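Local atomic coordinates of putative cathepsin d (PDB entry 5N7Q), a protein that probably acts as an aspartic endopeptidase of the pepsin family, cutting peptide bonds within proteins, and binds the inhibitor pepstatin A. Residues G4-P9 with G148-Q153; T37-L42 with I77-G82; D241-Y246 with P268-T273; L305-P308 with W312-G315. All coordinates share one frame; numbering follows the deposited sequence.

Contact 1 (G4-P9 with G148-Q153); sequences GPYPEP and GLLGEQ
In one of the two conformers of Gly4, its CA comes to 5.6 Å from Leu150 CA, the nearest approach of the two backbones, where the start of the chain passes a type I turn running from Gly148 to Gly151. The side chain that spans the gap is Tyr6. Its hydroxyl donates to the backbone oxygen of Leu149, OH to O 2.7 Å, and meets it at a C=O...donor angle of 131°, tilted 17° from the carbonyl plane. The acceptor lies at the ring edge and near the ring plane, as does CD1 of Leu150, 3.9 Å from Tyr6 CE2. Segment 4-9 leads into strand 6-13, which pairs with strand 170-174 and so joins the six-stranded sheet between the two lobes of the pepsin fold. Segment 148-153 leaves helix 140-146 through a Schellman motif at Gly148. Although the CB of Leu150 points away from segment 4-9, a chi2 of -33°, removed from the staggered values, swings CD1 to Tyr6; Leu150 also packs on Phe141, Met144 and Met145. The peptide bond between Gly4 and Pro5 is cis.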
loop_
_atom_site.group_PDB
_atom_site.type_symbol
_atom_site.label_atom_id
_atom_site.label_comp_id
_atom_site.label_asym_id
_atom_site.label_seq_id
_atom_site.Cartn_x
_atom_site.Cartn_y
_atom_site.Cartn_z
ATOM N N GLY A 4 -22.802 1.076 -6.836
ATOM C CA GLY A 4 -21.494 1.757 -7.024
ATOM C C GLY A 4 -21.206 1.986 -8.512
ATOM O O GLY A 4 -22.140 2.123 -9.297
ATOM N N PRO A 5 -19.949 2.056 -8.945
ATOM C CA PRO A 5 -18.732 1.970 -8.124
ATOM C C PRO A 5 -18.458 3.271 -7.380
ATOM O O PRO A 5 -19.122 4.289 -7.622
ATOM C CB PRO A 5 -17.662 1.711 -9.174
ATOM C CG PRO A 5 -18.124 2.557 -10.323
ATOM C CD PRO A 5 -19.618 2.334 -10.360
ATOM N N TYR A 6 -17.482 3.236 -6.482
ATOM C CA TYR A 6 -17.178 4.382 -5.604
ATOM C C TYR A 6 -15.724 4.798 -5.810
ATOM O O TYR A 6 -14.823 4.115 -5.331
ATOM C CB TYR A 6 -17.442 4.063 -4.113
ATOM C CG TYR A 6 -18.778 3.402 -3.915
ATOM C CD1 TYR A 6 -19.953 4.146 -3.815
ATOM C CD2 TYR A 6 -18.857 2.033 -3.865
ATOM C CE1 TYR A 6 -21.174 3.515 -3.657
ATOM C CE2 TYR A 6 -20.063 1.381 -3.698
ATOM C CZ TYR A 6 -21.221 2.120 -3.583
ATOM O OH TYR A 6 -22.436 1.441 -3.455
ATOM N N PRO A 7 -15.490 5.903 -6.551
ATOM C CA PRO A 7 -14.115 6.368 -6.753
ATOM C C PRO A 7 -13.594 7.110 -5.547
ATOM O O PRO A 7 -14.215 8.085 -5.110
ATOM C CB PRO A 7 -14.216 7.285 -7.990
ATOM C CG PRO A 7 -15.618 7.750 -7.984
ATOM C CD PRO A 7 -16.451 6.706 -7.336
ATOM N N GLU A 8 -12.465 6.667 -5.011
ATOM C CA GLU A 8 -11.857 7.301 -3.879
ATOM C C GLU A 8 -10.578 8.028 -4.342
ATOM O O GLU A 8 -9.591 7.383 -4.705
ATOM C CB GLU A 8 -11.527 6.271 -2.807
ATOM C CG GLU A 8 -10.656 6.777 -1.654
ATOM C CD GLU A 8 -11.315 7.769 -0.731
ATOM O OE1 GLU A 8 -12.520 8.054 -0.916
ATOM O OE2 GLU A 8 -10.625 8.257 0.210
ATOM N N PRO A 9 -10.605 9.363 -4.356
ATOM C CA PRO A 9 -9.435 10.106 -4.832
ATOM C C PRO A 9 -8.321 10.157 -3.821
ATOM O O PRO A 9 -8.581 10.384 -2.637
ATOM C CB PRO A 9 -9.992 11.505 -5.072
ATOM C CG PRO A 9 -11.047 11.629 -4.038
ATOM C CD PRO A 9 -11.689 10.288 -3.932
ATOM N N GLY A 148 -23.673 -5.643 0.111
ATOM C CA GLY A 148 -23.983 -5.655 -1.301
ATOM C C GLY A 148 -23.698 -4.376 -2.037
ATOM O O GLY A 148 -24.219 -4.156 -3.148
ATOM N N LEU A 149 -22.811 -3.545 -1.498
ATOM C CA LEU A 149 -22.614 -2.204 -2.047
ATOM C C LEU A 149 -21.878 -2.178 -3.386
ATOM O O LEU A 149 -21.930 -1.182 -4.083
ATOM C CB LEU A 149 -21.864 -1.327 -1.047
ATOM C CG LEU A 149 -22.521 -1.187 0.326
ATOM C CD1 LEU A 149 -21.669 -0.311 1.216
ATOM C CD2 LEU A 149 -23.932 -0.633 0.175
ATOM N N LEU A 150 -21.215 -3.272 -3.741
ATOM C CA LEU A 150 -20.524 -3.388 -5.032
ATOM C C LEU A 150 -21.346 -4.140 -6.074
ATOM O O LEU A 150 -20.855 -4.440 -7.173
ATOM C CB LEU A 150 -19.180 -4.105 -4.869
ATOM C CG LEU A 150 -18.115 -3.531 -3.919
ATOM C CD1 LEU A 150 -18.151 -2.014 -3.857
ATOM C CD2 LEU A 150 -18.170 -4.120 -2.524
ATOM N N GLY A 151 -22.595 -4.452 -5.770
ATOM C CA GLY A 151 -23.358 -5.257 -6.699
ATOM C C GLY A 151 -22.705 -6.605 -6.857
ATOM O O GLY A 151 -22.393 -7.275 -5.856
ATOM N N GLU A 152 -22.472 -6.990 -8.109
ATOM C CA GLU A 152 -21.819 -8.249 -8.457
ATOM C C GLU A 152 -20.342 -8.133 -8.843
ATOM O O GLU A 152 -19.756 -9.096 -9.350
ATOM C CB GLU A 152 -22.574 -8.902 -9.605
ATOM C CG GLU A 152 -24.025 -9.180 -9.290
ATOM C CD GLU A 152 -24.155 -10.306 -8.309
ATOM O OE1 GLU A 152 -23.581 -11.387 -8.580
ATOM O OE2 GLU A 152 -24.813 -10.109 -7.264
ATOM N N GLN A 153 -19.745 -6.964 -8.613
ATOM C CA GLN A 153 -18.374 -6.702 -9.022
ATOM C C GLN A 153 -17.531 -6.425 -7.777
ATOM O O GLN A 153 -17.216 -5.268 -7.464
ATOM C CB GLN A 153 -18.370 -5.546 -10.029
ATOM C CG GLN A 153 -17.014 -5.077 -10.551
ATOM C CD GLN A 153 -16.188 -6.158 -11.245
ATOM O OE1 GLN A 153 -16.205 -7.324 -10.852
ATOM N NE2 GLN A 153 -15.427 -5.764 -12.270
#

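Contact 2 (T37-L42 with I77-G82); sequences TGSANL and IVYGSG
Ile77 meets Asn41 at the start of segment 77-82: its CD1 reaches Asn41 CB at 3.5 Å and lies 3.7 Å from Asn41 CG, the two side chains crossing at a slant. The chi2 of 172° extends the CG1 branch of Ile77 to make this reach, while the CG2 branch rests on one face of the Tyr79 ring, 3.6 Å above its plane. The amide of Asn41 is engaged elsewhere, its OD1 accepting from Val134 N. Val78 turns its side chain from segment 37-42 and gives its backbone to the bound pepstatin. Tyr79 comes next and approaches Ser39 with its ring edge, CE1 to Ser39 CB 3.8 Å, with Ser39 OG also near the ring plane. Its hydroxyl hydrogen-bonds to Trp43 NE1 and to a water, OH to water 2.7 Å. That water donates to Ser39 OG at 2.7 Å and to Asn41 O at 2.8 Å, so three hydrogen bonds fix it between the segments. Ser39 OG is also hydrogen-bonded to OD2 of Asp36, a predicted active-site residue, which links the Tyr79 hydroxyl to that carboxylate through water and serine. Beyond Tyr79 the chain reverses: Tyr79 N bonds Gly82 O at 2.8 Å, and Gly80 and Ser81 hydrogen-bond to the inhibitor. This is the flap of a pepsin-like protease, a beta-hairpin whose tyrosine is set beside the Asp-Thr-Gly-Ser sequence of the N-terminal lobe.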
loop_
_atom_site.group_PDB
_atom_site.type_symbol
_atom_site.label_atom_id
_atom_site.label_comp_id
_atom_site.label_asym_id
_atom_site.label_seq_id
_atom_site.Cartn_x
_atom_site.Cartn_y
_atom_site.Cartn_z
ATOM N N THR A 37 -3.295 -2.229 1.101
ATOM C CA THR A 37 -3.551 -3.634 0.786
ATOM C C THR A 37 -2.685 -4.629 1.548
ATOM O O THR A 37 -2.886 -5.838 1.390
ATOM C CB THR A 37 -3.504 -3.912 -0.722
ATOM O OG1 THR A 37 -2.194 -3.611 -1.206
ATOM C CG2 THR A 37 -4.540 -3.088 -1.472
ATOM N N GLY A 38 -1.730 -4.140 2.346
ATOM C CA GLY A 38 -0.910 -4.964 3.233
ATOM C C GLY A 38 -1.336 -5.120 4.661
ATOM O O GLY A 38 -0.587 -5.654 5.454
ATOM N N SER A 39 -2.552 -4.678 4.993
ATOM C CA SER A 39 -3.109 -4.857 6.316
ATOM C C SER A 39 -4.621 -4.868 6.199
ATOM O O SER A 39 -5.136 -4.558 5.130
ATOM C CB SER A 39 -2.616 -3.782 7.281
ATOM O OG SER A 39 -3.191 -2.511 6.994
ATOM N N ALA A 40 -5.309 -5.275 7.269
ATOM C CA ALA A 40 -6.769 -5.514 7.204
ATOM C C ALA A 40 -7.602 -4.662 8.168
ATOM O O ALA A 40 -8.828 -4.741 8.116
ATOM C CB ALA A 40 -7.093 -6.992 7.387
ATOM N N ASN A 41 -6.961 -3.827 8.981
ATOM C CA ASN A 41 -7.662 -3.060 10.031
ATOM C C ASN A 41 -7.825 -1.599 9.650
ATOM O O ASN A 41 -6.946 -1.022 8.978
ATOM C CB ASN A 41 -6.894 -3.140 11.348
ATOM C CG ASN A 41 -6.971 -4.510 11.972
ATOM O OD1 ASN A 41 -6.224 -5.394 11.589
ATOM N ND2 ASN A 41 -7.915 -4.702 12.900
ATOM N N LEU A 42 -8.926 -1.003 10.104
ATOM C CA LEU A 42 -9.128 0.442 10.069
ATOM C C LEU A 42 -8.838 1.007 11.453
ATOM O O LEU A 42 -9.345 0.499 12.457
ATOM C CB LEU A 42 -10.569 0.773 9.700
ATOM C CG LEU A 42 -11.012 2.241 9.750
ATOM C CD1 LEU A 42 -10.236 3.190 8.864
ATOM C CD2 LEU A 42 -12.486 2.245 9.418
ATOM N N ILE A 77 -1.401 -3.432 16.703
ATOM C CA ILE A 77 -0.957 -3.811 15.361
ATOM C C ILE A 77 0.473 -3.368 15.180
ATOM O O ILE A 77 0.839 -2.242 15.579
ATOM C CB ILE A 77 -1.813 -3.203 14.222
ATOM C CG1 ILE A 77 -3.300 -3.317 14.521
ATOM C CG2 ILE A 77 -1.496 -3.883 12.891
ATOM C CD1 ILE A 77 -4.201 -2.577 13.560
ATOM N N VAL A 78 1.255 -4.252 14.571
ATOM C CA VAL A 78 2.644 -3.993 14.262
ATOM C C VAL A 78 2.790 -3.915 12.744
ATOM O O VAL A 78 2.403 -4.853 12.048
ATOM C CB VAL A 78 3.520 -5.124 14.830
ATOM C CG1 VAL A 78 4.999 -4.864 14.578
ATOM C CG2 VAL A 78 3.305 -5.253 16.332
ATOM N N TYR A 79 3.355 -2.805 12.269
ATOM C CA TYR A 79 3.681 -2.637 10.862
ATOM C C TYR A 79 5.185 -2.590 10.650
ATOM O O TYR A 79 5.961 -2.449 11.602
ATOM C CB TYR A 79 3.114 -1.316 10.365
ATOM C CG TYR A 79 1.610 -1.193 10.502
ATOM C CD1 TYR A 79 0.760 -1.714 9.560
ATOM C CD2 TYR A 79 1.049 -0.526 11.586
ATOM C CE1 TYR A 79 -0.623 -1.596 9.684
ATOM C CE2 TYR A 79 -0.316 -0.421 11.736
ATOM C CZ TYR A 79 -1.152 -0.919 10.793
ATOM O OH TYR A 79 -2.502 -0.782 10.998
ATOM N N GLY A 80 5.606 -2.700 9.400
ATOM C CA GLY A 80 7.016 -2.502 9.098
ATOM C C GLY A 80 7.541 -1.166 9.557
ATOM O O GLY A 80 8.686 -1.092 10.017
ATOM N N SER A 81 6.717 -0.119 9.494
ATOM C CA SER A 81 7.141 1.271 9.763
ATOM C C SER A 81 6.509 1.931 10.974
ATOM O O SER A 81 6.611 3.148 11.165
ATOM C CB SER A 81 6.849 2.110 8.511
ATOM O OG SER A 81 7.682 1.646 7.496
ATOM N N GLY A 82 5.824 1.151 11.801
ATOM C CA GLY A 82 5.240 1.724 12.988
ATOM C C GLY A 82 4.373 0.748 13.758
ATOM O O GLY A 82 4.317 -0.439 13.457
HETATM O O HOH W 1 -4.310 -1.806 9.308
#

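Contact 3 (D241-Y246 with P268-T273); sequences DSLNQY and PNVTFT
Leu243 and Val270 form the buried half of this contact, reaching toward each other tip to tip with Leu243 CD1 4.2 Å from Val270 CG2. The second methyl of Leu243 stands further back, CD2 to Val270 CG2 being 4.8 Å. CG of Leu243 is anti to the backbone N (chi1 179°), which carries both methyls out from the helix toward the strand. Leu217 of strand 215-217 also packs on Leu243, and both Leu243 and Val270 are buried. One turn later the contact is looser. CE2 of Tyr246 lies 4.2 Å from CG of Pro268, and Pro268 keeps part of its surface open to solvent. Tyr246 itself is buried, and its hydroxyl is hydrogen-bonded to Ala213 O and Ser208 N, which hold the far end of the ring. The backbones stay well apart at both positions, Leu243 CA to Val270 CA 9.1 Å and Tyr246 CA to Pro268 CA 9.3 Å, and the contact rests on side chains alone. Two helix residues three apart meet two strand-side residues two apart, the spacing expected when one face of a helix lies against one face of a beta layer. Here helix 237-247 packs on the sheet formed by strands 198-206, 215-217 and 270-274 in the C-terminal lobe of the pepsin fold.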
loop_
_atom_site.group_PDB
_atom_site.type_symbol
_atom_site.label_atom_id
_atom_site.label_comp_id
_atom_site.label_asym_id
_atom_site.label_seq_id
_atom_site.Cartn_x
_atom_site.Cartn_y
_atom_site.Cartn_z
ATOM N N ASP A 241 20.442 -7.283 -1.940
ATOM C CA ASP A 241 21.876 -6.903 -1.875
ATOM C C ASP A 241 22.553 -7.057 -3.266
ATOM O O ASP A 241 23.221 -6.152 -3.731
ATOM C CB ASP A 241 22.631 -7.747 -0.833
ATOM C CG ASP A 241 22.311 -7.394 0.589
ATOM O OD1 ASP A 241 21.706 -6.335 0.880
ATOM O OD2 ASP A 241 22.677 -8.211 1.473
ATOM N N SER A 242 22.362 -8.220 -3.889
ATOM C CA SER A 242 22.939 -8.498 -5.198
ATOM C C SER A 242 22.384 -7.612 -6.309
ATOM O O SER A 242 23.139 -7.124 -7.160
ATOM C CB SER A 242 22.778 -9.966 -5.560
ATOM O OG SER A 242 23.417 -10.783 -4.591
ATOM N N LEU A 243 21.068 -7.394 -6.308
ATOM C CA LEU A 243 20.478 -6.493 -7.285
ATOM C C LEU A 243 21.091 -5.099 -7.162
ATOM O O LEU A 243 21.486 -4.510 -8.156
ATOM C CB LEU A 243 18.956 -6.439 -7.131
ATOM C CG LEU A 243 18.193 -5.521 -8.082
ATOM C CD1 LEU A 243 18.511 -5.784 -9.540
ATOM C CD2 LEU A 243 16.701 -5.678 -7.835
ATOM N N ASN A 244 21.140 -4.583 -5.944
ATOM C CA ASN A 244 21.778 -3.286 -5.737
ATOM C C ASN A 244 23.252 -3.245 -6.120
ATOM O O ASN A 244 23.677 -2.258 -6.698
ATOM C CB ASN A 244 21.528 -2.770 -4.319
ATOM C CG ASN A 244 20.166 -2.134 -4.195
ATOM O OD1 ASN A 244 19.963 -1.025 -4.716
ATOM N ND2 ASN A 244 19.216 -2.836 -3.601
ATOM N N GLN A 245 23.987 -4.323 -5.876
ATOM C CA GLN A 245 25.375 -4.405 -6.357
ATOM C C GLN A 245 25.459 -4.256 -7.874
ATOM O O GLN A 245 26.306 -3.493 -8.378
ATOM C CB GLN A 245 25.997 -5.730 -5.934
ATOM C CG GLN A 245 27.512 -5.701 -6.135
ATOM C CD GLN A 245 28.158 -6.946 -5.601
ATOM O OE1 GLN A 245 27.771 -7.448 -4.535
ATOM N NE2 GLN A 245 29.143 -7.460 -6.325
ATOM N N TYR A 246 24.571 -4.941 -8.598
ATOM C CA TYR A 246 24.531 -4.833 -10.061
ATOM C C TYR A 246 24.216 -3.405 -10.502
ATOM O O TYR A 246 24.730 -2.935 -11.514
ATOM C CB TYR A 246 23.464 -5.791 -10.596
ATOM C CG TYR A 246 23.446 -5.988 -12.092
ATOM C CD1 TYR A 246 24.403 -6.793 -12.712
ATOM C CD2 TYR A 246 22.437 -5.456 -12.891
ATOM C CE1 TYR A 246 24.376 -7.018 -14.071
ATOM C CE2 TYR A 246 22.411 -5.665 -14.261
ATOM C CZ TYR A 246 23.373 -6.492 -14.861
ATOM O OH TYR A 246 23.349 -6.723 -16.230
ATOM N N PRO A 268 20.132 0.206 -15.758
ATOM C CA PRO A 268 19.279 -0.686 -16.540
ATOM C C PRO A 268 17.867 -0.870 -15.993
ATOM O O PRO A 268 17.608 -0.657 -14.804
ATOM C CB PRO A 268 20.045 -2.013 -16.466
ATOM C CG PRO A 268 20.658 -1.975 -15.119
ATOM C CD PRO A 268 21.039 -0.544 -14.867
ATOM N N ASN A 269 16.959 -1.282 -16.863
ATOM C CA ASN A 269 15.625 -1.687 -16.422
ATOM C C ASN A 269 15.728 -2.909 -15.499
ATOM O O ASN A 269 16.683 -3.705 -15.595
ATOM C CB ASN A 269 14.708 -1.983 -17.620
ATOM C CG ASN A 269 14.420 -0.745 -18.478
ATOM O OD1 ASN A 269 14.748 0.373 -18.124
ATOM N ND2 ASN A 269 13.823 -0.964 -19.657
ATOM N N VAL A 270 14.740 -3.057 -14.616
ATOM C CA VAL A 270 14.554 -4.255 -13.791
ATOM C C VAL A 270 13.175 -4.823 -14.105
ATOM O O VAL A 270 12.201 -4.089 -14.154
ATOM C CB VAL A 270 14.698 -3.937 -12.298
ATOM C CG1 VAL A 270 14.409 -5.130 -11.413
ATOM C CG2 VAL A 270 16.107 -3.428 -11.986
ATOM N N THR A 271 13.102 -6.132 -14.333
ATOM C CA THR A 271 11.886 -6.761 -14.866
ATOM C C THR A 271 11.392 -7.881 -13.969
ATOM O O THR A 271 12.172 -8.762 -13.580
ATOM C CB THR A 271 12.165 -7.296 -16.267
ATOM O OG1 THR A 271 12.623 -6.229 -17.101
ATOM C CG2 THR A 271 10.912 -7.947 -16.886
ATOM N N PHE A 272 10.081 -7.877 -13.675
ATOM C CA PHE A 272 9.383 -8.929 -12.921
ATOM C C PHE A 272 8.530 -9.703 -13.892
ATOM O O PHE A 272 7.801 -9.111 -14.690
ATOM C CB PHE A 272 8.483 -8.325 -11.829
ATOM C CG PHE A 272 9.252 -7.760 -10.685
ATOM C CD1 PHE A 272 9.894 -6.529 -10.828
ATOM C CD2 PHE A 272 9.373 -8.449 -9.482
ATOM C CE1 PHE A 272 10.653 -6.016 -9.787
ATOM C CE2 PHE A 272 10.133 -7.938 -8.446
ATOM C CZ PHE A 272 10.774 -6.729 -8.600
ATOM N N THR A 273 8.684 -11.022 -13.896
ATOM C CA THR A 273 7.902 -11.880 -14.778
ATOM C C THR A 273 6.795 -12.509 -13.945
ATOM O O THR A 273 7.057 -13.198 -12.967
ATOM C CB THR A 273 8.764 -12.950 -15.456
ATOM O OG1 THR A 273 9.742 -12.299 -16.289
ATOM C CG2 THR A 273 7.867 -13.857 -16.338
#

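Contact 4 (L305-P308 with W312-G315); sequences LEMP and WILG
Leu305 and Trp312 mark the nearest approach of the two backbones, with CA atoms 8.2 Å apart, so the loop after strand 295-304 faces strand 312-314 without pairing to it and side chains close the gap. Strand 312-314 is the central strand of the psi motif of the C-terminal lobe, parallel to strand 222-226 on one flank and antiparallel to strand 233-235 on the other. Its residue Ile313 makes both touches, using its terminal methyl. Ile313 runs out straight through CG1 (chi2 175°), and its CD1 meets Leu305 CD2 at 3.9 Å. The other branch of Leu305 is turned off, CD1 lying 6.4 Å from Ile313 CD1. Trp312, by contrast, points its CB away from the loop and packs on Val240 and Glu239 of helix 237-247. Ile313 also touches the predicted active-site residue Asp227, while all three contacting residues pack against the bound pepstatin, which makes this apolar cluster part of the wall of the substrate-binding cleft. Met307 joins from the loop with chi1 -67° and chi2 -67°, a folded course that brings its sulfur beside Leu305, SD to Leu305 CD2 3.9 Å. The same SD stands 4.3 Å from Ile313 CD1.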
loop_
_atom_site.group_PDB
_atom_site.type_symbol
_atom_site.label_atom_id
_atom_site.label_comp_id
_atom_site.label_asym_id
_atom_site.label_seq_id
_atom_site.Cartn_x
_atom_site.Cartn_y
_atom_site.Cartn_z
ATOM N N LEU A 305 14.030 -6.833 3.060
ATOM C CA LEU A 305 13.126 -7.062 4.190
ATOM C C LEU A 305 12.913 -8.566 4.350
ATOM O O LEU A 305 12.396 -9.226 3.464
ATOM C CB LEU A 305 11.784 -6.328 4.014
ATOM C CG LEU A 305 10.799 -6.517 5.174
ATOM C CD1 LEU A 305 11.354 -6.070 6.521
ATOM C CD2 LEU A 305 9.479 -5.806 4.908
ATOM N N GLU A 306 13.344 -9.096 5.493
ATOM C CA GLU A 306 13.171 -10.493 5.785
ATOM C C GLU A 306 11.750 -10.715 6.275
ATOM O O GLU A 306 11.360 -10.180 7.311
ATOM C CB GLU A 306 14.158 -10.962 6.848
ATOM C CG GLU A 306 14.156 -12.470 7.024
ATOM C CD GLU A 306 15.252 -12.997 7.935
ATOM O OE1 GLU A 306 15.225 -14.216 8.203
ATOM O OE2 GLU A 306 16.128 -12.222 8.384
ATOM N N MET A 307 10.992 -11.510 5.536
ATOM C CA MET A 307 9.642 -11.874 5.924
ATOM C C MET A 307 9.671 -13.297 6.504
ATOM O O MET A 307 10.637 -14.021 6.295
ATOM C CB MET A 307 8.723 -11.759 4.717
ATOM C CG MET A 307 8.528 -10.336 4.206
ATOM S SD MET A 307 7.636 -9.207 5.305
ATOM C CE MET A 307 5.944 -9.738 5.008
ATOM N N PRO A 308 8.616 -13.708 7.225
ATOM C CA PRO A 308 8.585 -15.060 7.835
ATOM C C PRO A 308 8.808 -16.201 6.851
ATOM O O PRO A 308 9.596 -17.115 7.122
ATOM C CB PRO A 308 7.191 -15.144 8.429
ATOM C CG PRO A 308 6.811 -13.739 8.708
ATOM C CD PRO A 308 7.471 -12.889 7.649
ATOM N N TRP A 312 8.679 -11.021 -1.884
ATOM C CA TRP A 312 8.876 -9.671 -2.373
ATOM C C TRP A 312 7.610 -8.888 -2.143
ATOM O O TRP A 312 6.500 -9.376 -2.422
ATOM C CB TRP A 312 9.155 -9.680 -3.880
ATOM C CG TRP A 312 10.452 -10.368 -4.268
ATOM C CD1 TRP A 312 10.690 -11.712 -4.305
ATOM C CD2 TRP A 312 11.673 -9.737 -4.707
ATOM N NE1 TRP A 312 11.974 -11.962 -4.739
ATOM C CE2 TRP A 312 12.602 -10.768 -4.985
ATOM C CE3 TRP A 312 12.063 -8.402 -4.894
ATOM C CZ2 TRP A 312 13.906 -10.501 -5.423
ATOM C CZ3 TRP A 312 13.353 -8.145 -5.332
ATOM C CH2 TRP A 312 14.250 -9.194 -5.606
ATOM N N ILE A 313 7.744 -7.683 -1.620
ATOM C CA ILE A 313 6.593 -6.783 -1.530
ATOM C C ILE A 313 6.665 -5.806 -2.700
ATOM O O ILE A 313 7.629 -5.012 -2.803
ATOM C CB ILE A 313 6.536 -6.000 -0.211
ATOM C CG1 ILE A 313 6.445 -6.935 1.020
ATOM C CG2 ILE A 313 5.347 -5.043 -0.250
ATOM C CD1 ILE A 313 6.498 -6.216 2.366
ATOM N N LEU A 314 5.683 -5.884 -3.579
ATOM C CA LEU A 314 5.542 -4.965 -4.702
ATOM C C LEU A 314 4.712 -3.777 -4.227
ATOM O O LEU A 314 3.504 -3.834 -4.151
ATOM C CB LEU A 314 4.912 -5.687 -5.893
ATOM C CG LEU A 314 5.651 -6.930 -6.418
ATOM C CD1 LEU A 314 5.024 -7.443 -7.688
ATOM C CD2 LEU A 314 7.119 -6.617 -6.636
ATOM N N GLY A 315 5.399 -2.716 -3.834
ATOM C CA GLY A 315 4.793 -1.484 -3.357
ATOM C C GLY A 315 4.629 -0.475 -4.474
ATOM O O GLY A 315 4.549 -0.847 -5.648
#

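In the fold
Along the chain both segments of contact 2 fall between the two segments of contact 1, and contacts 3 and 4 follow one after the other. Contacts 1 and 3 are the farthest apart, their centres about 37 Å from each other; both lie well out, at opposite ends of the molecule, with contacts 2 and 4 nearer the middle. The centres of contacts 2 and 4 are about 13 Å apart and their nearest atoms about 6 Å; both pack on pepstatin, one from each lobe, so the inhibitor occupies the cleft they border. Contacts 3 and 4 reach the same sheet: Leu314, next to Ile313 on the same strand, meets Phe272, CD2 to CE2 3.8 Å, joining the cleft-side strand to the interior of the C-terminal lobe.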